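Local structure of dephospho-CoA kinase (Campylobacter jejuni subsp. jejuni serotype O:2, 4ZO4) at residues K60-K65 with R71-E76; E51-P56 with K85-N90; I22-S27 with Q190-V195; L142-I147 with L153-A158. The protein probably catalyses the ATP-dependent phosphorylation of the 3'-hydroxyl group of dephospho-coenzyme A, the last step of coenzyme A biosynthesis. All blocks are in the same frame, centred on the assembly; numbering follows the deposited sequence.

Contact 1 of 4, residues K60-K65 with R71-E76; sequences KNLLKK and RKILGE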
# COMPACT_ATOMS: atom_id res chain seq x y z
N LYS A 60 20.03 -18.62 -8.02
CA LYS A 60 19.71 -19.96 -7.55
C LYS A 60 18.73 -20.62 -8.50
O LYS A 60 18.39 -20.05 -9.55
CB LYS A 60 19.15 -19.92 -6.13
CG LYS A 60 20.05 -19.19 -5.13
CD LYS A 60 21.49 -19.71 -5.13
CE LYS A 60 22.45 -18.78 -4.40
NZ LYS A 60 22.87 -17.62 -5.25
N ASN A 61 18.30 -21.83 -8.16
CA ASN A 61 17.34 -22.51 -8.99
C ASN A 61 16.03 -22.55 -8.28
O ASN A 61 15.95 -22.79 -7.08
CB ASN A 61 17.80 -23.92 -9.33
CG ASN A 61 17.13 -24.45 -10.59
OD1 ASN A 61 15.90 -24.56 -10.65
ND2 ASN A 61 17.93 -24.74 -11.61
N LEU A 62 14.98 -22.27 -9.04
CA LEU A 62 13.64 -22.36 -8.53
C LEU A 62 13.22 -23.81 -8.49
O LEU A 62 12.63 -24.25 -7.51
CB LEU A 62 12.70 -21.55 -9.39
CG LEU A 62 12.70 -20.12 -8.89
CD1 LEU A 62 12.15 -19.21 -9.97
CD2 LEU A 62 11.90 -20.00 -7.59
N LEU A 63 13.54 -24.54 -9.56
CA LEU A 63 13.18 -25.95 -9.69
C LEU A 63 14.04 -26.82 -8.78
O LEU A 63 15.27 -26.75 -8.80
CB LEU A 63 13.26 -26.41 -11.15
CG LEU A 63 12.41 -25.58 -12.12
CD1 LEU A 63 12.48 -26.13 -13.54
CD2 LEU A 63 10.96 -25.48 -11.65
N LYS A 64 13.35 -27.63 -7.97
CA LYS A 64 13.94 -28.48 -6.93
C LYS A 64 14.29 -29.84 -7.48
O LYS A 64 15.38 -30.37 -7.23
CB LYS A 64 12.93 -28.64 -5.79
CG LYS A 64 13.50 -29.17 -4.48
CD LYS A 64 12.79 -28.59 -3.25
CE LYS A 64 11.51 -29.34 -2.89
NZ LYS A 64 10.78 -28.69 -1.75
N LYS A 65 13.36 -30.41 -8.22
CA LYS A 65 13.57 -31.71 -8.81
C LYS A 65 12.75 -31.78 -10.09
O LYS A 65 13.06 -31.08 -11.05
CB LYS A 65 13.24 -32.83 -7.80
CG LYS A 65 13.56 -34.25 -8.30
CD LYS A 65 13.05 -35.34 -7.35
CE LYS A 65 12.67 -36.62 -8.14
NZ LYS A 65 12.35 -37.76 -7.22
N ARG A 71 9.82 -23.70 -2.83
CA ARG A 71 8.97 -22.69 -2.21
C ARG A 71 9.73 -21.80 -1.22
O ARG A 71 9.29 -20.68 -0.91
CB ARG A 71 7.75 -23.34 -1.52
CG ARG A 71 6.51 -23.46 -2.41
CD ARG A 71 5.73 -24.76 -2.22
NE ARG A 71 4.96 -24.80 -0.97
CZ ARG A 71 5.15 -25.66 0.04
NH1 ARG A 71 6.09 -26.61 -0.01
NH2 ARG A 71 4.36 -25.59 1.11
N LYS A 72 10.86 -22.28 -0.72
CA LYS A 72 11.69 -21.49 0.18
C LYS A 72 12.33 -20.33 -0.58
O LYS A 72 12.22 -19.17 -0.19
CB LYS A 72 12.77 -22.36 0.83
CG LYS A 72 13.43 -21.73 2.05
CD LYS A 72 14.38 -22.68 2.77
CE LYS A 72 15.28 -21.93 3.75
NZ LYS A 72 16.31 -22.80 4.38
N ILE A 73 13.00 -20.67 -1.67
CA ILE A 73 13.59 -19.70 -2.56
C ILE A 73 12.55 -18.71 -3.11
O ILE A 73 12.75 -17.49 -3.05
CB ILE A 73 14.35 -20.41 -3.70
CG1 ILE A 73 15.51 -21.23 -3.12
CG2 ILE A 73 14.90 -19.40 -4.70
CD1 ILE A 73 16.24 -22.09 -4.14
N LEU A 74 11.42 -19.22 -3.62
CA LEU A 74 10.42 -18.33 -4.22
C LEU A 74 9.96 -17.30 -3.22
O LEU A 74 9.83 -16.11 -3.57
CB LEU A 74 9.21 -19.10 -4.73
CG LEU A 74 8.06 -18.26 -5.30
CD1 LEU A 74 8.43 -17.68 -6.65
CD2 LEU A 74 6.81 -19.11 -5.42
N GLY A 75 9.66 -17.74 -1.99
CA GLY A 75 9.35 -16.81 -0.91
C GLY A 75 10.47 -15.83 -0.53
O GLY A 75 10.20 -14.70 -0.13
N GLU A 76 11.73 -16.24 -0.66
CA GLU A 76 12.82 -15.31 -0.43
C GLU A 76 12.83 -14.26 -1.52
O GLU A 76 13.10 -13.09 -1.26
CB GLU A 76 14.17 -16.02 -0.37
CG GLU A 76 14.29 -16.91 0.87
CD GLU A 76 15.58 -17.72 0.95
OE1 GLU A 76 15.71 -18.50 1.92
OE2 GLU A 76 16.46 -17.59 0.06

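Contact 2 of 4, residues E51-P56 with K85-N90; sequences EKIFSP and KKILEN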
# COMPACT_ATOMS: atom_id res chain seq x y z
N GLU A 51 9.52 -20.73 -13.09
CA GLU A 51 10.97 -20.69 -13.26
C GLU A 51 11.37 -19.59 -14.25
O GLU A 51 12.23 -18.79 -13.91
CB GLU A 51 11.52 -22.02 -13.72
CG GLU A 51 13.02 -22.17 -13.55
CD GLU A 51 13.85 -21.62 -14.72
OE1 GLU A 51 15.04 -21.28 -14.45
OE2 GLU A 51 13.34 -21.53 -15.87
N LYS A 52 10.76 -19.55 -15.45
CA LYS A 52 11.08 -18.48 -16.47
C LYS A 52 10.91 -17.07 -15.90
O LYS A 52 11.82 -16.29 -15.86
CB LYS A 52 10.18 -18.59 -17.71
CG LYS A 52 10.65 -19.56 -18.79
CD LYS A 52 9.48 -20.35 -19.38
CE LYS A 52 9.98 -21.42 -20.34
NZ LYS A 52 8.96 -22.46 -20.72
N ILE A 53 9.72 -16.79 -15.41
CA ILE A 53 9.33 -15.50 -14.88
C ILE A 53 10.24 -15.08 -13.74
O ILE A 53 10.68 -13.97 -13.70
CB ILE A 53 7.85 -15.58 -14.38
CG1 ILE A 53 6.91 -16.02 -15.54
CG2 ILE A 53 7.38 -14.26 -13.81
CD1 ILE A 53 5.49 -16.30 -15.11
N PHE A 54 10.54 -15.98 -12.79
CA PHE A 54 11.25 -15.61 -11.55
C PHE A 54 12.76 -15.87 -11.51
O PHE A 54 13.47 -15.21 -10.75
CB PHE A 54 10.60 -16.28 -10.36
CG PHE A 54 9.28 -15.70 -10.03
CD1 PHE A 54 9.20 -14.53 -9.31
CD2 PHE A 54 8.12 -16.27 -10.49
CE1 PHE A 54 7.97 -13.96 -9.02
CE2 PHE A 54 6.90 -15.71 -10.20
CZ PHE A 54 6.82 -14.54 -9.47
N SER A 55 13.24 -16.82 -12.29
CA SER A 55 14.67 -17.10 -12.36
C SER A 55 15.51 -15.84 -12.54
O SER A 55 16.56 -15.74 -11.91
CB SER A 55 15.01 -18.13 -13.44
OG SER A 55 14.71 -17.66 -14.74
N PRO A 56 15.06 -14.87 -13.36
CA PRO A 56 15.92 -13.64 -13.43
C PRO A 56 16.08 -12.83 -12.13
O PRO A 56 16.75 -11.79 -12.16
CB PRO A 56 15.23 -12.77 -14.51
CG PRO A 56 13.89 -13.37 -14.76
CD PRO A 56 13.98 -14.84 -14.37
N LYS A 85 6.97 -9.93 -5.98
CA LYS A 85 5.76 -10.10 -5.22
C LYS A 85 4.54 -9.76 -6.06
O LYS A 85 3.57 -10.53 -6.08
CB LYS A 85 5.79 -9.22 -3.98
CG LYS A 85 4.79 -9.63 -2.90
CD LYS A 85 4.30 -8.43 -2.10
CE LYS A 85 5.42 -7.54 -1.60
NZ LYS A 85 4.92 -6.34 -0.87
N LYS A 86 4.54 -8.62 -6.73
CA LYS A 86 3.34 -8.25 -7.48
C LYS A 86 3.14 -9.24 -8.60
O LYS A 86 2.03 -9.65 -8.87
CB LYS A 86 3.41 -6.84 -8.01
CG LYS A 86 3.30 -5.77 -6.94
CD LYS A 86 3.22 -4.37 -7.53
CE LYS A 86 3.31 -3.30 -6.43
NZ LYS A 86 2.91 -1.92 -6.86
N ILE A 87 4.21 -9.67 -9.25
CA ILE A 87 4.03 -10.59 -10.36
C ILE A 87 3.40 -11.88 -9.85
O ILE A 87 2.45 -12.40 -10.45
CB ILE A 87 5.34 -10.81 -11.13
CG1 ILE A 87 5.73 -9.54 -11.88
CG2 ILE A 87 5.17 -11.86 -12.20
CD1 ILE A 87 7.12 -9.61 -12.48
N LEU A 88 3.90 -12.39 -8.72
CA LEU A 88 3.37 -13.61 -8.17
C LEU A 88 1.86 -13.48 -7.85
O LEU A 88 1.04 -14.31 -8.27
CB LEU A 88 4.13 -14.03 -6.93
CG LEU A 88 3.82 -15.50 -6.61
CD1 LEU A 88 4.29 -16.42 -7.72
CD2 LEU A 88 4.46 -15.87 -5.28
N GLU A 89 1.51 -12.42 -7.14
CA GLU A 89 0.11 -12.15 -6.85
C GLU A 89 -0.72 -12.19 -8.12
O GLU A 89 -1.71 -12.89 -8.17
CB GLU A 89 -0.07 -10.81 -6.14
CG GLU A 89 0.46 -10.78 -4.70
CD GLU A 89 0.71 -9.35 -4.17
OE1 GLU A 89 0.50 -8.36 -4.92
OE2 GLU A 89 1.15 -9.22 -2.99
N ASN A 90 -0.31 -11.48 -9.17
CA ASN A 90 -1.12 -11.40 -10.37
C ASN A 90 -1.06 -12.70 -11.15
O ASN A 90 -1.99 -13.11 -11.84
CB ASN A 90 -0.69 -10.24 -11.24
CG ASN A 90 -1.39 -10.23 -12.57
OD1 ASN A 90 -2.54 -9.82 -12.66
ND2 ASN A 90 -0.71 -10.67 -13.61

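Contact 3 of 4, residues I22-S27 with Q190-V195; sequences IEIANS and QECVKV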
# COMPACT_ATOMS: atom_id res chain seq x y z
N ILE A 22 -13.22 -28.15 10.94
CA ILE A 22 -13.09 -29.02 9.75
C ILE A 22 -12.91 -30.50 10.10
O ILE A 22 -13.47 -31.37 9.43
CB ILE A 22 -11.96 -28.53 8.83
CG1 ILE A 22 -12.39 -27.20 8.17
CG2 ILE A 22 -11.58 -29.59 7.80
CD1 ILE A 22 -13.54 -27.33 7.18
N GLU A 23 -12.14 -30.79 11.15
CA GLU A 23 -12.00 -32.16 11.62
C GLU A 23 -13.37 -32.71 12.00
O GLU A 23 -13.72 -33.84 11.65
CB GLU A 23 -11.05 -32.22 12.81
CG GLU A 23 -11.11 -33.55 13.56
CD GLU A 23 -11.01 -34.74 12.62
OE1 GLU A 23 -9.96 -34.89 11.95
OE2 GLU A 23 -11.98 -35.53 12.54
N ILE A 24 -14.14 -31.91 12.71
CA ILE A 24 -15.50 -32.27 13.12
C ILE A 24 -16.47 -32.34 11.92
O ILE A 24 -17.32 -33.22 11.86
CB ILE A 24 -15.99 -31.29 14.22
CG1 ILE A 24 -15.18 -31.53 15.51
CG2 ILE A 24 -17.49 -31.43 14.46
CD1 ILE A 24 -15.07 -30.34 16.45
N ALA A 25 -16.35 -31.44 10.96
CA ALA A 25 -17.23 -31.47 9.79
C ALA A 25 -17.01 -32.73 8.94
O ALA A 25 -17.96 -33.30 8.38
CB ALA A 25 -17.02 -30.22 8.96
N ASN A 26 -15.75 -33.16 8.84
CA ASN A 26 -15.40 -34.37 8.10
C ASN A 26 -15.99 -35.57 8.78
O ASN A 26 -16.69 -36.38 8.15
CB ASN A 26 -13.89 -34.57 8.03
CG ASN A 26 -13.22 -33.71 6.96
OD1 ASN A 26 -12.00 -33.58 6.96
ND2 ASN A 26 -14.00 -33.15 6.05
N SER A 27 -15.72 -35.69 10.07
CA SER A 27 -16.17 -36.85 10.82
C SER A 27 -17.69 -36.95 10.67
O SER A 27 -18.19 -37.98 10.27
CB SER A 27 -15.70 -36.81 12.27
OG SER A 27 -16.21 -35.69 12.96
N GLN A 190 -18.33 -28.74 20.91
CA GLN A 190 -19.77 -28.99 20.95
C GLN A 190 -20.45 -28.03 20.01
O GLN A 190 -21.33 -28.43 19.21
CB GLN A 190 -20.34 -28.82 22.37
CG GLN A 190 -21.67 -29.55 22.59
CD GLN A 190 -22.52 -28.92 23.68
OE1 GLN A 190 -22.79 -29.52 24.72
NE2 GLN A 190 -22.95 -27.69 23.44
N GLU A 191 -20.02 -26.76 20.09
CA GLU A 191 -20.63 -25.67 19.33
C GLU A 191 -20.54 -25.95 17.83
O GLU A 191 -21.50 -25.73 17.09
CB GLU A 191 -19.99 -24.32 19.68
CG GLU A 191 -20.60 -23.10 18.96
CD GLU A 191 -22.08 -22.89 19.26
OE1 GLU A 191 -22.46 -22.99 20.45
OE2 GLU A 191 -22.87 -22.60 18.32
N CYS A 192 -19.40 -26.44 17.39
CA CYS A 192 -19.26 -26.82 16.00
C CYS A 192 -20.40 -27.74 15.60
O CYS A 192 -21.11 -27.49 14.61
CB CYS A 192 -17.90 -27.46 15.76
SG CYS A 192 -16.56 -26.27 16.05
N VAL A 193 -20.62 -28.77 16.41
CA VAL A 193 -21.64 -29.77 16.12
C VAL A 193 -23.04 -29.14 16.09
O VAL A 193 -23.83 -29.43 15.19
CB VAL A 193 -21.58 -30.97 17.10
CG1 VAL A 193 -22.59 -32.04 16.70
CG2 VAL A 193 -20.18 -31.57 17.13
N LYS A 194 -23.34 -28.25 17.03
CA LYS A 194 -24.62 -27.54 17.01
C LYS A 194 -24.84 -26.78 15.68
O LYS A 194 -25.92 -26.85 15.09
CB LYS A 194 -24.73 -26.59 18.21
CG LYS A 194 -25.99 -25.72 18.26
CD LYS A 194 -25.86 -24.62 19.31
CE LYS A 194 -26.94 -23.54 19.19
NZ LYS A 194 -26.57 -22.25 19.88
N VAL A 195 -23.82 -26.07 15.20
CA VAL A 195 -23.93 -25.31 13.94
C VAL A 195 -24.00 -26.26 12.75
O VAL A 195 -24.89 -26.12 11.91
CB VAL A 195 -22.75 -24.30 13.76
CG1 VAL A 195 -22.55 -23.92 12.30
CG2 VAL A 195 -23.00 -23.05 14.60

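Contact 4 of 4, residues L142-I147 with L153-A158; sequences LSLKRI and LSLEAA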
# COMPACT_ATOMS: atom_id res chain seq x y z
N LEU A 142 -7.72 -5.54 23.12
CA LEU A 142 -7.07 -4.67 22.18
C LEU A 142 -6.35 -3.59 22.98
O LEU A 142 -6.54 -2.39 22.75
CB LEU A 142 -8.10 -4.08 21.22
CG LEU A 142 -8.97 -5.12 20.49
CD1 LEU A 142 -9.94 -4.43 19.54
CD2 LEU A 142 -8.12 -6.11 19.71
N SER A 143 -5.52 -4.05 23.91
CA SER A 143 -4.74 -3.18 24.78
C SER A 143 -3.29 -3.51 24.55
O SER A 143 -2.87 -4.64 24.79
CB SER A 143 -5.04 -3.46 26.25
OG SER A 143 -4.11 -2.80 27.09
N LEU A 144 -2.54 -2.52 24.12
CA LEU A 144 -1.12 -2.70 23.89
C LEU A 144 -0.40 -3.24 25.13
O LEU A 144 0.30 -4.24 25.05
CB LEU A 144 -0.48 -1.39 23.50
CG LEU A 144 0.99 -1.52 23.15
CD1 LEU A 144 1.14 -2.44 21.96
CD2 LEU A 144 1.54 -0.15 22.85
N LYS A 145 -0.59 -2.57 26.26
CA LYS A 145 0.24 -2.79 27.45
C LYS A 145 -0.00 -4.18 28.02
O LYS A 145 0.92 -4.86 28.47
CB LYS A 145 -0.03 -1.74 28.55
CG LYS A 145 -0.45 -0.33 28.11
CD LYS A 145 0.68 0.46 27.46
CE LYS A 145 0.43 1.95 27.56
NZ LYS A 145 1.70 2.69 27.80
N ARG A 146 -1.26 -4.60 27.99
CA ARG A 146 -1.62 -5.92 28.44
C ARG A 146 -1.07 -7.01 27.52
O ARG A 146 -0.98 -8.16 27.92
CB ARG A 146 -3.14 -6.04 28.60
CG ARG A 146 -3.74 -5.22 29.76
CD ARG A 146 -3.22 -5.64 31.14
NE ARG A 146 -4.27 -5.72 32.16
CZ ARG A 146 -5.05 -6.80 32.39
NH1 ARG A 146 -4.93 -7.90 31.66
NH2 ARG A 146 -5.97 -6.76 33.36
N ILE A 147 -0.70 -6.67 26.29
CA ILE A 147 -0.08 -7.65 25.39
C ILE A 147 1.42 -7.82 25.67
O ILE A 147 1.96 -8.93 25.53
CB ILE A 147 -0.30 -7.28 23.91
CG1 ILE A 147 -1.80 -7.35 23.55
CG2 ILE A 147 0.50 -8.20 23.00
CD1 ILE A 147 -2.14 -6.78 22.18
N LEU A 153 6.41 -9.30 25.15
CA LEU A 153 6.93 -8.76 23.87
C LEU A 153 7.38 -7.32 23.96
O LEU A 153 7.03 -6.59 24.87
CB LEU A 153 5.89 -8.86 22.75
CG LEU A 153 5.15 -10.19 22.55
CD1 LEU A 153 3.72 -9.93 22.07
CD2 LEU A 153 5.89 -11.09 21.58
N SER A 154 8.19 -6.92 23.00
CA SER A 154 8.56 -5.54 22.80
C SER A 154 7.39 -4.75 22.19
O SER A 154 6.43 -5.31 21.66
CB SER A 154 9.74 -5.47 21.86
OG SER A 154 9.46 -6.21 20.68
N LEU A 155 7.51 -3.43 22.29
CA LEU A 155 6.59 -2.52 21.66
C LEU A 155 6.28 -2.92 20.25
O LEU A 155 5.12 -3.00 19.87
CB LEU A 155 7.18 -1.13 21.65
CG LEU A 155 6.59 -0.17 22.68
CD1 LEU A 155 7.55 0.98 22.94
CD2 LEU A 155 5.26 0.36 22.16
N GLU A 156 7.34 -3.21 19.49
CA GLU A 156 7.22 -3.48 18.06
C GLU A 156 6.39 -4.69 17.77
O GLU A 156 5.48 -4.63 16.95
CB GLU A 156 8.60 -3.66 17.40
CG GLU A 156 9.52 -2.43 17.44
CD GLU A 156 10.29 -2.31 18.76
OE1 GLU A 156 10.87 -3.32 19.23
OE2 GLU A 156 10.31 -1.20 19.33
N ALA A 157 6.70 -5.80 18.42
CA ALA A 157 5.97 -7.03 18.20
C ALA A 157 4.51 -6.93 18.75
O ALA A 157 3.56 -7.49 18.17
CB ALA A 157 6.71 -8.19 18.85
N ALA A 158 4.34 -6.21 19.84
CA ALA A 158 3.01 -5.99 20.36
C ALA A 158 2.16 -5.24 19.35
O ALA A 158 0.97 -5.54 19.16
CB ALA A 158 3.09 -5.23 21.67

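Contact 1 of 4, residues K60-K65 with R71-E76
Leu62 and Ile73 mark the closest backbone approach between the irregular segment 60-65 and the first turns of helix 71-80, their CA atoms being 6.5 Å apart. The close-packed part is mostly apolar. Leu62 CD2 comes up against the helix, 4.0 Å from Leu74 CB and 4.2 Å from Ile73 CG2, a single methyl serving both helix residues. Ile73 points its CB at the loop. With CG1 anti to its own carbonyl carbon (chi1 -63°) and the chain extended beyond, CD1 is carried up to the loop backbone beside Asn61 O and to 4.1 Å from Lys60 CB.

The margin is looser and polar. Lys60 contributes only its CB, since bends at chi2 and chi4 turn the ammonium away. Lys64 NZ and Arg71 NH1 stay 5.4 Å apart without bonding, a pairing of like charges that probably adds no attraction. Across the subunit boundary, Arg71 forms a salt bridge with Glu76 of the second subunit, and Glu76 forms one with Arg71 of the second subunit.

On the inner side, Leu62 and Leu74 both rest on Phe54 of helix 47-54, Leu74 also meets Leu43 of helix 35-45, and a backbone bond joins Leu62 to Asp70 just ahead of helix 71-80.

Contact 2 of 4, residues E51-P56 with K85-N90
Phe54 is the main bump of this contact, its ring pushed outward from the C-terminal part of helix 47-54 into a hollow on helix 82-109 bounded by Ile87 and Leu88. The leading atom is CZ. It lies 3.6 Å from Leu88 CD1 and 4.2 Å from Ile87 CG2, so the tip of the ring lodges between two neighbouring side chains of one helical turn. Both methyls approach the ring obliquely. The floor of the hollow is main chain: Leu88 N sits in the plane of the ring at its edge, 3.7 Å from Phe54 CZ, while Phe54 and Leu88 cross at about a right angle. Leu88 forms its wall because CG is anti to the backbone N (chi1 -164°), which places CD1 beside the CE2-CZ side of the ring.

A second, smaller bump comes from Ile53. Its CG2 meets Ile87 CG2 at 3.6 Å, branch against branch, and that same Ile53 methyl lies 3.8 Å above the plane of the Phe54 ring, offset toward the rim. Ile87 CG2 therefore fits the notch between Ile53 and Phe54, just as Phe54 fits the one between Ile87 and Leu88. All four residues are buried, and no hydrogen bond crosses.

Arg161 of the second subunit packs on Ile87 while hydrogen bonding to Ile53 O. Within the chain, helix 71-80 touches Leu88 through Leu74 and Val78, and farther along helix 82-109 Phe91 touches Ile53.

Contact 3 of 4, residues I22-S27 with Q190-V195
Apolar contact between Ile24 and the pair Cys192-Val193 joins helix 15-27 to helix 185-200. The backbones are nearest at Ile24 and Cys192, whose CA atoms are 7.2 Å apart, and both of these residues direct their CB toward the opposite helix. Ile24 works with two of its methyls. Its CG2, held anti to the backbone N, lies 3.8 Å from Val193 CG2 and 4.2 Å from Cys192 CB; its CD1, at the end of the other branch, comes to 4.1 Å from Cys192 CB. Both methyls thus face the Cys192 methylene from one side. On Cys192, CB is slightly the nearer atom, with SG close behind. Val193 enters from one flank through a single methyl, its side chain crossing that of Ile24 at about a right angle. The contact is small and partly buried, with 120 Å² of surface covered in all. Ile24 also touches Arg189 and Ile196 of the same helix 185-200.

In this P-loop kinase fold, helix 15-27 is the one that follows the nucleotide-binding loop, and Thr20, a predicted ATP-binding residue, has its side chain about 4 Å from that of Ile24. Helix 185-200 follows the edge strand 177-179 and rests on Ile179 through Glu191 and Val195, whereas Ile22 and Ala25 lie on Phe115 of strand 114-117.

No hydrogen bond crosses between the two segments. Beyond the regular backbone bonds, Ser27 OG donates to Ile24 O at 2.9 Å; the C=O...OG angle is 109° and the hydroxyl is tilted 34° from the carbonyl plane. Asn26 ND2 bonds weakly to Phe30 O and Ser32 OG.

Contact 4 of 4, residues L142-I147 with L153-A158
Two consecutive helices, 144-151 and 155-172, form a helix-turn-helix corner around a very short link, and it is closed here by Leu144 and Ile147 of the first helix against Leu155 and Ala158 of the second, with Leu153 from the link before it. The backbones come nearest at Ile147 and Ala158, where 6.1 Å separates the CA atoms. Ala158, with nothing beyond CB, admits both residues of the first helix: Leu144 CD1 lies against its CB, and Ile147 CG2 stands 4.2 Å from that same CB. Leu144 reaches across because CG is anti to the backbone N (chi1 -176°). Its two methyls then divide the work, CD1 going to Ala158 and CD2 meeting Leu155 CD2 at 3.8 Å, with the two leucines crossing at about a right angle. In addition, Ile147 CG2 touches Leu153 CD1 at 3.8 Å.

All five residues are buried, and no hydrogen bond spans the two segments. Polar groups instead mark the helix starts: Ser143 and Ser154 occupy N-cap positions, and Arg146 N makes a long, weak but nearly straight capping bond to Ser143 OG (3.5 Å, 167°).

Other copies cover the outside, with Ile166 of the third subunit on Leu144 and Lys52 of the second subunit on Leu153. Within the chain, Met148 of helix 144-151 packs on Leu155 and Ala158, Leu162 of helix 155-172 touches Ile147, and Leu142 touches Leu162, Gln165 and Glu169 of helix 155-172.

In the fold
Contacts 1 and 2 share one small apolar core away from the central sheet: Leu62 of contact 1 packs on Phe54 of contact 2, and the 60-65/71-76 pair is nested within the loop closed by 51-56 and 85-90. Contact 2 is fully buried, whereas contact 1 has a lysine-rich outer edge. Contacts 3 and 4 each lie at least 33 Å, centre to centre, from every other contact. Contact 4 is also buried, and like contacts 1 and 2 it meets the second subunit. Contact 3 alone joins helices flanking the sheet, near the predicted ATP site, and no other chain of the assembly touches it. An aromatic ring takes part only in contact 2; aliphatic packing carries the rest.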